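Local structure of 4-phosphoerythronate dehydrogenase (Lactobacillus jensenii, 4PRK) at the interface of chains A and B. The protein catalyses the NAD-dependent interconversion of pyruvate and D-lactate, as a D-lactate dehydrogenase of the D-isomer specific 2-hydroxyacid dehydrogenase family. Coordinates in Å, arbitrary orientation; residue numbers count along the deposited sequence, not the author numbering. Chains: chain A/B, 4-phosphoerythronate dehydrogenase.

The interface of chains A and B. Residues chain A 109, 112-113, 116, 291; chain B 115-116, 119, 121.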
loop_
_atom_site.group_PDB
_atom_site.type_symbol
_atom_site.label_atom_id
_atom_site.label_comp_id
_atom_site.label_asym_id
_atom_site.label_seq_id
_atom_site.Cartn_x
_atom_site.Cartn_y
_atom_site.Cartn_z
ATOM N N MET A 109 -14.057 -10.013 -3.095
ATOM C CA MET A 109 -14.588 -11.132 -3.898
ATOM C C MET A 109 -14.248 -10.808 -5.386
ATOM O O MET A 109 -13.727 -11.639 -6.133
ATOM C CB MET A 109 -16.106 -11.332 -3.673
ATOM C CG MET A 109 -16.730 -12.393 -4.564
ATOM S SD MET A 109 -16.078 -14.052 -4.230
ATOM C CE MET A 109 -17.588 -14.840 -3.707
ATOM N N THR A 112 -10.434 -11.269 -5.825
ATOM C CA THR A 112 -10.136 -12.692 -5.745
ATOM C C THR A 112 -10.503 -13.392 -7.041
ATOM O O THR A 112 -9.703 -14.177 -7.615
ATOM C CB THR A 112 -10.961 -13.332 -4.599
ATOM O OG1 THR A 112 -10.458 -12.887 -3.363
ATOM C CG2 THR A 112 -10.893 -14.785 -4.606
ATOM N N GLN A 113 -11.719 -13.141 -7.517
ATOM C CA GLN A 113 -12.159 -13.783 -8.771
ATOM C C GLN A 113 -11.316 -13.342 -9.958
ATOM O O GLN A 113 -10.861 -14.192 -10.742
ATOM C CB GLN A 113 -13.619 -13.480 -9.059
ATOM C CG GLN A 113 -14.540 -14.295 -8.194
ATOM C CD GLN A 113 -16.021 -14.224 -8.614
ATOM O OE1 GLN A 113 -16.348 -14.031 -9.777
ATOM N NE2 GLN A 113 -16.922 -14.409 -7.639
ATOM N N TYR A 116 -7.769 -15.151 -9.637
ATOM C CA TYR A 116 -7.916 -16.562 -10.053
ATOM C C TYR A 116 -8.034 -16.729 -11.574
ATOM O O TYR A 116 -7.305 -17.522 -12.197
ATOM C CB TYR A 116 -9.084 -17.210 -9.344
ATOM C CG TYR A 116 -9.350 -18.644 -9.709
ATOM C CD1 TYR A 116 -10.070 -18.926 -10.812
ATOM C CD2 TYR A 116 -8.980 -19.691 -8.871
ATOM C CE1 TYR A 116 -10.359 -20.211 -11.183
ATOM C CE2 TYR A 116 -9.287 -21.008 -9.187
ATOM C CZ TYR A 116 -9.972 -21.236 -10.368
ATOM O OH TYR A 116 -10.341 -22.429 -10.782
ATOM N N ILE A 291 -16.036 -17.984 -13.391
ATOM C CA ILE A 291 -16.486 -18.292 -12.054
ATOM C C ILE A 291 -17.898 -17.796 -11.904
ATOM O O ILE A 291 -18.182 -16.682 -12.320
ATOM C CB ILE A 291 -15.615 -17.607 -10.983
ATOM C CG1 ILE A 291 -14.290 -18.303 -10.810
ATOM C CG2 ILE A 291 -16.277 -17.612 -9.619
ATOM C CD1 ILE A 291 -13.343 -17.517 -9.902
ATOM N N MET B 115 -6.763 -16.501 -1.529
ATOM C CA MET B 115 -7.975 -15.713 -1.578
ATOM C C MET B 115 -9.131 -16.548 -2.045
ATOM O O MET B 115 -10.192 -16.495 -1.479
ATOM C CB MET B 115 -7.888 -14.551 -2.571
ATOM C CG MET B 115 -6.562 -13.843 -2.549
ATOM S SD MET B 115 -6.669 -12.080 -2.352
ATOM C CE MET B 115 -7.183 -12.279 -0.586
ATOM N N TYR B 116 -8.961 -17.238 -3.160
ATOM C CA TYR B 116 -10.052 -18.088 -3.662
ATOM C C TYR B 116 -10.522 -19.068 -2.539
ATOM O O TYR B 116 -11.712 -19.242 -2.312
ATOM C CB TYR B 116 -9.568 -18.824 -4.913
ATOM C CG TYR B 116 -10.520 -19.832 -5.522
ATOM C CD1 TYR B 116 -10.613 -21.101 -5.008
ATOM C CD2 TYR B 116 -11.233 -19.530 -6.649
ATOM C CE1 TYR B 116 -11.438 -22.033 -5.571
ATOM C CE2 TYR B 116 -12.087 -20.452 -7.235
ATOM C CZ TYR B 116 -12.185 -21.694 -6.687
ATOM O OH TYR B 116 -12.986 -22.624 -7.212
ATOM N N ARG B 119 -12.482 -17.371 0.201
ATOM C CA ARG B 119 -13.833 -17.073 -0.204
ATOM C C ARG B 119 -14.653 -18.349 -0.503
ATOM O O ARG B 119 -15.864 -18.265 -0.802
ATOM C CB ARG B 119 -13.799 -16.191 -1.436
ATOM C CG ARG B 119 -13.168 -14.826 -1.279
ATOM C CD ARG B 119 -13.628 -14.021 -0.082
ATOM N NE ARG B 119 -15.041 -13.778 -0.165
ATOM C CZ ARG B 119 -15.650 -12.624 0.031
ATOM N NH1 ARG B 119 -14.971 -11.542 0.318
ATOM N NH2 ARG B 119 -16.963 -12.556 -0.122
ATOM N N ILE B 121 -14.807 -20.483 -2.948
ATOM C CA ILE B 121 -15.536 -20.365 -4.187
ATOM C C ILE B 121 -15.759 -21.755 -4.717
ATOM O O ILE B 121 -16.808 -22.014 -5.270
ATOM C CB ILE B 121 -14.806 -19.429 -5.182
ATOM C CG1 ILE B 121 -14.900 -18.000 -4.625
ATOM C CG2 ILE B 121 -15.405 -19.516 -6.596
ATOM C CD1 ILE B 121 -14.008 -16.991 -5.324
#
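The hydroxyl oxygen OG1 of A:Thr112 lies in van der Waals contact with CB of B:Met115 and CG of B:Arg119, while the methyl of the same threonine leans on the helix backbone, CG2 lying 3.5 Å from CA of B:Tyr116. A small branched residue suits this place, since it lets the two helices approach closely. The methyl is set anti to the backbone N, which leaves OG1 beside that N (chi1 -70°) and turns both branches toward chain B.

At the symmetry axis the phenol rings of A:Tyr116 and B:Tyr116 stack in offset fashion, centroids 4.3 Å apart and planes inclined by 16°. Both rings swing out anti to their backbone N, and each lays its CD2–CE2 side over the other's rim. A flat aromatic ring suits a place at the axis because it can stack face to face with its own copy. CB of B:Ile121, from the same chain as B:Tyr116, sits against the rim of that ring's opposite face.

B:Ile121 spreads its branches over chain A. CG2 meets CG2 of A:Ile291 at 3.7 Å, the two side chains crossing at about a right angle; branched aliphatic residues fill such an apolar contact well. The side chains of B:Ile121 and A:Met109 reach toward each other tip to tip, CD1 of the isoleucine 3.8 Å from SD of the methionine, whose flexible thioether can follow the isoleucine's shape. CD1 also touches CG2 of A:Thr112. Further out, the long B:Arg119 lays apolar carbon on A:Thr112 and one face of its guanidinium over CB of A:Met109, its CZ 3.9 Å from that carbon.

The patch is part of a two-fold symmetric interface, probably the family's dimer contact: helix 103-118 of chain A, with strand 290-292 beside it, packs on helices 103-119 and 121-129 of chain B, joining the NAD-binding domains.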